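Local coordinates for protein Non-ribosomal peptide synthetase (Streptomyces halstedii, PDB 3WV5) that belongs to the non-ribosomal peptide synthetases and carries an AMP-binding domain of the ANL superfamily, with (2S,3S)-3-methyl-aspartic acid bound in its pocket, at residues 128-133 and 202-207; 245-250 and 345-350. All coordinates share one frame; numbering follows the deposited sequence.

Interaction 1: residues 128-133 and 202-207; sequences GMKPFH and SGSTAA
The imidazole of H133 lies flat against the backbone of S204, and most of the contact is made there. S204 CA sits 3.7 Å from the centroid of the H133 ring and only 7° off the ring normal, a CH-pi contact over the face. On the same face S204 N comes within 3.4 Å of H133 CE1, nearer the rim than the centre. The methyl end of M129 covers the opposite face, with CE 3.6 Å above the plane of the H133 ring and over its middle, so the imidazole is clamped between the methionine just ahead of its helix and the facing loop. M129 is in turn backed by L134 and V137. With CG anti to the backbone N (chi1 -170°), H133 swings its ring out toward the loop.

A water bridges the polar atoms of the two segments. It lies 2.9 Å from H133 NE2 and also bonds S202 OG at 2.8 Å. To G203 O it donates a proton, over 2.9 Å. S202 OG has a further partner in the backbone N of K209. G203 O also accepts from A206 N, at 3.2 Å, which closes a type I turn from G203 to A206.

At the margin the contact is looser. F132 brings its ring end close to S204, CE1 lying 3.8 Å from S204 O, and the curled side chain of K130, the N-cap residue of helix 131-141, brings NZ near S204 OG.

The SGST sequence, between strands 195-200 and 210-214, matches the Ser/Thr/Gly-rich loop of AMP-binding enzymes, the A3 motif of adenylation domains, known in the family as a phosphate-binding loop; here the N-terminal turn of helix 131-141 packs against it.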
ATOM      1  N   GLY A 128      -8.678 -14.274  -6.972  1.00 60.57           N
ATOM      2  CA  GLY A 128      -8.160 -15.639  -6.836  1.00 65.99           C
ATOM      3  C   GLY A 128      -8.151 -16.273  -5.443  1.00 67.45           C
ATOM      4  O   GLY A 128      -7.694 -17.397  -5.293  1.00 76.11           O
ATOM      5  N   MET A 129      -8.656 -15.601  -4.419  1.00 65.51           N
ATOM      6  CA  MET A 129      -8.891 -16.288  -3.147  1.00 62.88           C
ATOM      7  C   MET A 129      -9.815 -17.458  -3.346  1.00 67.74           C
ATOM      8  O   MET A 129     -10.724 -17.388  -4.164  1.00 73.59           O
ATOM      9  CB  MET A 129      -9.503 -15.342  -2.130  1.00 59.73           C
ATOM     10  CG  MET A 129      -8.490 -14.333  -1.636  1.00 56.03           C
ATOM     11  SD  MET A 129      -9.234 -13.016  -0.697  1.00 55.33           S
ATOM     12  CE  MET A 129      -9.964 -13.856   0.685  1.00 54.73           C
ATOM     13  N   LYS A 130      -9.602 -18.528  -2.579  1.00 70.50           N
ATOM     14  CA  LYS A 130     -10.541 -19.667  -2.576  1.00 68.26           C
ATOM     15  C   LYS A 130     -11.877 -19.194  -2.068  1.00 61.76           C
ATOM     16  O   LYS A 130     -11.910 -18.288  -1.262  1.00 57.57           O
ATOM     17  CB  LYS A 130     -10.049 -20.821  -1.692  1.00 74.11           C
ATOM     18  CG  LYS A 130      -9.258 -21.908  -2.448  1.00 75.51           C
ATOM     19  CD  LYS A 130      -8.099 -21.315  -3.255  1.00 75.36           C
ATOM     20  CE  LYS A 130      -6.972 -20.793  -2.375  1.00 75.42           C
ATOM     21  NZ  LYS A 130      -6.490 -21.804  -1.390  1.00 75.13           N
ATOM     22  N   PRO A 131     -12.980 -19.812  -2.537  1.00 61.82           N
ATOM     23  CA  PRO A 131     -14.279 -19.351  -2.092  1.00 61.37           C
ATOM     24  C   PRO A 131     -14.476 -19.353  -0.594  1.00 59.19           C
ATOM     25  O   PRO A 131     -14.939 -18.348  -0.069  1.00 56.58           O
ATOM     26  CB  PRO A 131     -15.252 -20.318  -2.776  1.00 63.02           C
ATOM     27  CG  PRO A 131     -14.573 -20.653  -4.065  1.00 64.27           C
ATOM     28  CD  PRO A 131     -13.097 -20.656  -3.746  1.00 63.53           C
ATOM     29  N   PHE A 132     -14.147 -20.450   0.093  1.00 58.12           N
ATOM     30  CA  PHE A 132     -14.417 -20.505   1.544  1.00 57.30           C
ATOM     31  C   PHE A 132     -13.639 -19.415   2.255  1.00 54.11           C
ATOM     32  O   PHE A 132     -14.112 -18.823   3.236  1.00 56.11           O
ATOM     33  CB  PHE A 132     -14.095 -21.879   2.138  1.00 58.24           C
ATOM     34  CG  PHE A 132     -12.614 -22.175   2.221  1.00 58.88           C
ATOM     35  CD1 PHE A 132     -11.912 -21.969   3.405  1.00 54.64           C
ATOM     36  CD2 PHE A 132     -11.920 -22.687   1.090  1.00 60.61           C
ATOM     37  CE1 PHE A 132     -10.542 -22.247   3.462  1.00 57.71           C
ATOM     38  CE2 PHE A 132     -10.552 -22.976   1.144  1.00 60.68           C
ATOM     39  CZ  PHE A 132      -9.858 -22.751   2.333  1.00 59.55           C
ATOM     40  N   HIS A 133     -12.451 -19.125   1.738  1.00 51.92           N
ATOM     41  CA  HIS A 133     -11.610 -18.057   2.294  1.00 49.88           C
ATOM     42  C   HIS A 133     -12.320 -16.704   2.177  1.00 49.76           C
ATOM     43  O   HIS A 133     -12.520 -16.010   3.181  1.00 49.32           O
ATOM     44  CB  HIS A 133     -10.244 -18.069   1.598  1.00 48.43           C
ATOM     45  CG  HIS A 133      -9.245 -17.178   2.253  1.00 46.78           C
ATOM     46  ND1 HIS A 133      -8.019 -16.909   1.686  1.00 48.13           N
ATOM     47  CD2 HIS A 133      -9.300 -16.461   3.401  1.00 44.39           C
ATOM     48  CE1 HIS A 133      -7.341 -16.101   2.480  1.00 44.40           C
ATOM     49  NE2 HIS A 133      -8.096 -15.813   3.526  1.00 45.16           N
ATOM     50  N   SER A 202      -4.597 -12.375   7.122  1.00 41.99           N
ATOM     51  CA  SER A 202      -4.784 -13.787   7.474  1.00 40.81           C
ATOM     52  C   SER A 202      -4.811 -14.671   6.230  1.00 39.45           C
ATOM     53  O   SER A 202      -5.445 -14.355   5.238  1.00 36.09           O
ATOM     54  CB  SER A 202      -6.091 -13.914   8.223  1.00 42.46           C
ATOM     55  OG  SER A 202      -7.108 -13.227   7.537  1.00 42.98           O
ATOM     56  N   GLY A 203      -4.114 -15.798   6.278  1.00 39.33           N
ATOM     57  CA  GLY A 203      -4.239 -16.771   5.208  1.00 39.80           C
ATOM     58  C   GLY A 203      -5.511 -17.613   5.262  1.00 39.41           C
ATOM     59  O   GLY A 203      -6.370 -17.448   6.159  1.00 41.87           O
ATOM     60  N   SER A 204      -5.645 -18.457   4.245  1.00 40.25           N
ATOM     61  CA  SER A 204      -6.730 -19.484   4.155  1.00 44.51           C
ATOM     62  C   SER A 204      -6.967 -20.299   5.406  1.00 45.46           C
ATOM     63  O   SER A 204      -8.117 -20.526   5.821  1.00 46.94           O
ATOM     64  CB  SER A 204      -6.332 -20.532   3.129  1.00 44.00           C
ATOM     65  OG  SER A 204      -6.839 -20.173   1.884  1.00 48.38           O
ATOM     66  N   THR A 205      -5.856 -20.777   5.954  1.00 42.76           N
ATOM     67  CA  THR A 205      -5.831 -21.706   7.054  1.00 43.07           C
ATOM     68  C   THR A 205      -5.989 -21.021   8.390  1.00 42.81           C
ATOM     69  O   THR A 205      -5.772 -21.647   9.425  1.00 44.30           O
ATOM     70  CB  THR A 205      -4.509 -22.483   7.032  1.00 45.04           C
ATOM     71  OG1 THR A 205      -3.390 -21.552   7.114  1.00 46.25           O
ATOM     72  CG2 THR A 205      -4.384 -23.286   5.723  1.00 44.68           C
ATOM     73  N   ALA A 206      -6.295 -19.722   8.383  1.00 43.16           N
ATOM     74  CA  ALA A 206      -6.386 -18.918   9.596  1.00 44.19           C
ATOM     75  C   ALA A 206      -7.720 -18.230   9.725  1.00 46.18           C
ATOM     76  O   ALA A 206      -8.421 -17.983   8.734  1.00 47.90           O
ATOM     77  CB  ALA A 206      -5.299 -17.834   9.567  1.00 45.18           C
ATOM     78  N   ALA A 207      -8.018 -17.818  10.954  1.00 47.85           N
ATOM     79  CA  ALA A 207      -9.207 -17.036  11.263  1.00 46.78           C
ATOM     80  C   ALA A 207      -9.036 -15.672  10.627  1.00 48.77           C
ATOM     81  O   ALA A 207      -7.911 -15.181  10.535  1.00 46.53           O
ATOM     82  CB  ALA A 207      -9.337 -16.867  12.757  1.00 47.37           C
TER
HETATM   83  O   HOH W   1      -8.365 -15.423   6.417  1.00 42.44           O

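Interaction 2: residues 245-250 and 345-350; sequences WDFGLY and CKRISI. With 2AS ((2S,3S)-3-methyl-aspartic acid), chain C.
K346 reaches across to D246 and spends its ammonium on three acceptors. NZ gives a hydrogen bond to the main-chain D246 O at 2.8 Å, arriving 67° out of the carbonyl plane, while Y250 N comes to that oxygen from the other face. A weak bond to D246 OD1, 3.2 Å from NZ, makes the salt bridge. The third acceptor is 2AS O, 3.0 Å from K346 NZ. The lysine chain bends once, at chi2 (54°), then runs straight over the Y250 ring, its CD 3.7 Å above the centre in a CH-pi contact.

The ligand amino group is held by both segments: 2AS N donates to D246 OD1 at 2.7 Å and to K346 O at 2.8 Å. An aspartate opening this helix and taking the amino group is a hallmark of the amino acid pocket of adenylation domains. The other carboxylate oxygen of D246, OD2, has a weak bond with T343 OG1.

R347 serves the ligand's alpha-carboxylate from the guanidinium edge. NE gives a nearly straight bond to 2AS OXT (2.8 Å, 171°), whereas NH2 to 2AS O is strongly bent and weak despite its 2.7 Å. K346 CE lies over one face of that guanidinium. S315 OG bonds the ligand as well, and W245 NE1 and F247 CD2 border its methyl carbon C4.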
ATOM      1  N   TRP A 245      -2.419  -5.658  -0.621  1.00 33.29           N
ATOM      2  CA  TRP A 245      -1.285  -5.734   0.317  1.00 33.27           C
ATOM      3  C   TRP A 245      -0.891  -4.259   0.590  1.00 29.08           C
ATOM      4  O   TRP A 245      -0.926  -3.462  -0.343  1.00 26.88           O
ATOM      5  CB  TRP A 245      -0.155  -6.462  -0.440  1.00 32.75           C
ATOM      6  CG  TRP A 245       1.075  -6.899   0.271  1.00 35.18           C
ATOM      7  CD1 TRP A 245       1.451  -6.690   1.573  1.00 38.11           C
ATOM      8  CD2 TRP A 245       2.164  -7.560  -0.350  1.00 36.43           C
ATOM      9  NE1 TRP A 245       2.712  -7.245   1.814  1.00 37.89           N
ATOM     10  CE2 TRP A 245       3.158  -7.786   0.642  1.00 37.76           C
ATOM     11  CE3 TRP A 245       2.386  -8.010  -1.650  1.00 36.40           C
ATOM     12  CZ2 TRP A 245       4.324  -8.443   0.372  1.00 37.62           C
ATOM     13  CZ3 TRP A 245       3.559  -8.675  -1.920  1.00 38.93           C
ATOM     14  CH2 TRP A 245       4.521  -8.882  -0.916  1.00 38.70           C
ATOM     15  N   ASP A 246      -0.517  -3.893   1.824  1.00 27.93           N
ATOM     16  CA  ASP A 246      -0.114  -2.501   2.049  1.00 27.72           C
ATOM     17  C   ASP A 246       1.147  -2.092   1.248  1.00 27.08           C
ATOM     18  O   ASP A 246       1.414  -0.890   1.048  1.00 27.51           O
ATOM     19  CB  ASP A 246       0.003  -2.154   3.554  1.00 28.01           C
ATOM     20  CG  ASP A 246       1.269  -2.695   4.235  1.00 27.53           C
ATOM     21  OD1 ASP A 246       2.237  -3.135   3.589  1.00 25.51           O
ATOM     22  OD2 ASP A 246       1.261  -2.687   5.491  1.00 27.69           O
ATOM     23  N   PHE A 247       1.867  -3.085   0.710  1.00 26.43           N
ATOM     24  CA  PHE A 247       2.992  -2.777  -0.150  1.00 26.94           C
ATOM     25  C   PHE A 247       2.530  -2.038  -1.368  1.00 27.44           C
ATOM     26  O   PHE A 247       3.018  -0.929  -1.646  1.00 29.96           O
ATOM     27  CB  PHE A 247       3.783  -4.055  -0.540  1.00 28.18           C
ATOM     28  CG  PHE A 247       5.264  -3.883  -0.521  1.00 27.66           C
ATOM     29  CD1 PHE A 247       5.871  -2.670  -0.807  1.00 27.58           C
ATOM     30  CD2 PHE A 247       6.075  -4.945  -0.222  1.00 29.60           C
ATOM     31  CE1 PHE A 247       7.246  -2.505  -0.790  1.00 27.38           C
ATOM     32  CE2 PHE A 247       7.474  -4.798  -0.222  1.00 27.24           C
ATOM     33  CZ  PHE A 247       8.059  -3.592  -0.517  1.00 28.05           C
ATOM     34  N   GLY A 248       1.519  -2.553  -2.069  1.00 25.66           N
ATOM     35  CA  GLY A 248       0.983  -1.800  -3.208  1.00 25.03           C
ATOM     36  C   GLY A 248       0.115  -0.586  -2.844  1.00 24.51           C
ATOM     37  O   GLY A 248       0.124   0.447  -3.519  1.00 23.91           O
ATOM     38  N   LEU A 249      -0.698  -0.714  -1.816  1.00 24.86           N
ATOM     39  CA  LEU A 249      -1.549   0.425  -1.417  1.00 25.11           C
ATOM     40  C   LEU A 249      -0.684   1.632  -1.247  1.00 23.23           C
ATOM     41  O   LEU A 249      -1.022   2.732  -1.632  1.00 24.16           O
ATOM     42  CB  LEU A 249      -2.301   0.102  -0.133  1.00 26.05           C
ATOM     43  CG  LEU A 249      -3.766   0.577   0.078  1.00 29.63           C
ATOM     44  CD1 LEU A 249      -4.024   1.111   1.458  1.00 30.18           C
ATOM     45  CD2 LEU A 249      -4.350   1.506  -0.946  1.00 30.27           C
ATOM     46  N   TYR A 250       0.465   1.459  -0.635  1.00 24.18           N
ATOM     47  CA  TYR A 250       1.299   2.660  -0.286  1.00 24.04           C
ATOM     48  C   TYR A 250       2.121   3.216  -1.425  1.00 24.62           C
ATOM     49  O   TYR A 250       2.597   4.348  -1.341  1.00 25.19           O
ATOM     50  CB  TYR A 250       2.132   2.368   0.907  1.00 24.24           C
ATOM     51  CG  TYR A 250       1.400   2.601   2.203  1.00 24.31           C
ATOM     52  CD1 TYR A 250       1.691   3.694   3.007  1.00 25.12           C
ATOM     53  CD2 TYR A 250       0.443   1.723   2.630  1.00 24.86           C
ATOM     54  CE1 TYR A 250       1.046   3.908   4.224  1.00 25.01           C
ATOM     55  CE2 TYR A 250      -0.198   1.894   3.833  1.00 26.11           C
ATOM     56  CZ  TYR A 250       0.072   3.003   4.631  1.00 26.52           C
ATOM     57  OH  TYR A 250      -0.663   3.179   5.816  1.00 25.32           O
ATOM     58  N   CYS A 345       1.597  -1.539  11.759  1.00 31.19           N
ATOM     59  CA  CYS A 345       1.962  -0.117  11.740  1.00 30.29           C
ATOM     60  C   CYS A 345       2.522   0.342  10.392  1.00 30.16           C
ATOM     61  O   CYS A 345       3.290   1.307  10.327  1.00 29.47           O
ATOM     62  CB  CYS A 345       2.995   0.181  12.811  1.00 31.34           C
ATOM     63  SG  CYS A 345       4.534  -0.731  12.661  1.00 31.84           S
ATOM     64  N   LYS A 346       2.102  -0.340   9.326  1.00 28.78           N
ATOM     65  CA  LYS A 346       2.624  -0.202   7.946  1.00 28.07           C
ATOM     66  C   LYS A 346       4.099  -0.599   7.827  1.00 27.19           C
ATOM     67  O   LYS A 346       4.404  -1.598   7.194  1.00 26.26           O
ATOM     68  CB  LYS A 346       2.410   1.186   7.334  1.00 27.57           C
ATOM     69  CG  LYS A 346       3.243   1.435   6.060  1.00 27.35           C
ATOM     70  CD  LYS A 346       3.040   0.342   4.983  1.00 27.31           C
ATOM     71  CE  LYS A 346       3.923   0.590   3.765  1.00 26.41           C
ATOM     72  NZ  LYS A 346       3.615  -0.370   2.681  1.00 26.32           N
ATOM     73  N   ARG A 347       4.982   0.160   8.475  1.00 26.53           N
ATOM     74  CA  ARG A 347       6.408  -0.079   8.363  1.00 26.42           C
ATOM     75  C   ARG A 347       7.124   0.370   9.602  1.00 27.20           C
ATOM     76  O   ARG A 347       6.665   1.265  10.310  1.00 27.61           O
ATOM     77  CB  ARG A 347       6.955   0.600   7.106  1.00 25.63           C
ATOM     78  CG  ARG A 347       8.427   0.342   6.819  1.00 25.69           C
ATOM     79  CD  ARG A 347       8.818   0.707   5.374  1.00 24.13           C
ATOM     80  NE  ARG A 347       8.125  -0.165   4.464  1.00 23.30           N
ATOM     81  CZ  ARG A 347       7.751   0.159   3.231  1.00 23.07           C
ATOM     82  NH1 ARG A 347       8.086   1.344   2.688  1.00 23.28           N
ATOM     83  NH2 ARG A 347       7.107  -0.729   2.492  1.00 22.35           N
ATOM     84  N   ILE A 348       8.274  -0.258   9.858  1.00 27.61           N
ATOM     85  CA  ILE A 348       8.955  -0.083  11.117  1.00 28.84           C
ATOM     86  C   ILE A 348      10.318   0.598  10.994  1.00 28.29           C
ATOM     87  O   ILE A 348      10.601   1.566  11.728  1.00 33.26           O
ATOM     88  CB  ILE A 348       9.082  -1.428  11.819  1.00 29.75           C
ATOM     89  CG1 ILE A 348       7.706  -1.856  12.315  1.00 31.15           C
ATOM     90  CG2 ILE A 348      10.019  -1.305  12.992  1.00 32.16           C
ATOM     91  CD1 ILE A 348       7.650  -3.307  12.754  1.00 33.69           C
ATOM     92  N   SER A 349      11.143   0.113  10.103  1.00 26.56           N
ATOM     93  CA  SER A 349      12.451   0.667   9.869  1.00 26.15           C
ATOM     94  C   SER A 349      12.708   0.754   8.363  1.00 25.92           C
ATOM     95  O   SER A 349      12.254  -0.090   7.583  1.00 25.62           O
ATOM     96  CB  SER A 349      13.534  -0.194  10.546  1.00 26.52           C
ATOM     97  OG  SER A 349      13.596  -1.510   9.981  1.00 26.53           O
ATOM     98  N   ILE A 350      13.509   1.747   7.996  1.00 26.21           N
ATOM     99  CA  ILE A 350      14.137   1.891   6.692  1.00 25.91           C
ATOM    100  C   ILE A 350      15.631   2.210   6.880  1.00 26.58           C
ATOM    101  O   ILE A 350      16.022   3.083   7.698  1.00 26.43           O
ATOM    102  CB  ILE A 350      13.473   3.009   5.872  1.00 25.13           C
ATOM    103  CG1 ILE A 350      11.996   2.667   5.580  1.00 25.35           C
ATOM    104  CG2 ILE A 350      14.192   3.184   4.553  1.00 24.74           C
ATOM    105  CD1 ILE A 350      11.231   3.836   4.991  1.00 25.34           C
TER
HETATM  106  C   2AS C 601       6.064  -2.889   4.972  1.00 27.79           C
HETATM  107  O   2AS C 601       5.506  -2.151   4.136  1.00 25.94           O
HETATM  108  CA  2AS C 601       5.340  -4.040   5.649  1.00 29.48           C
HETATM  109  N   2AS C 601       3.841  -3.861   5.670  1.00 30.21           N
HETATM  110  CB  2AS C 601       5.684  -5.333   4.930  1.00 30.34           C
HETATM  111  CG  2AS C 601       4.966  -6.555   5.533  1.00 35.16           C
HETATM  112  OD1 2AS C 601       5.280  -7.669   5.108  1.00 41.20           O
HETATM  113  C4  2AS C 601       5.282  -5.157   3.488  1.00 29.98           C
HETATM  114  OD2 2AS C 601       4.088  -6.506   6.427  1.00 33.43           O
HETATM  115  OXT 2AS C 601       7.270  -2.740   5.220  1.00 26.88           O

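Interaction 2 forms part of the pocket for the bound 3-methyl-aspartic acid, near the centre of the chain, while interaction 1 lies at the surface, its centre about 20 Å from that of the chain. The centres of the two contacts are 22 Å apart and their nearest atoms about 10 Å, so they do not touch. Along the chain they follow in series, residues 128-133 and 202-207 meeting before 245-250 and 345-350, all within one AMP-binding domain. The side chain of S202 stands about 13 Å from the ligand. That separation is consistent with a phosphate-binding loop set to one side of the amino acid pocket, as in relatives of this family.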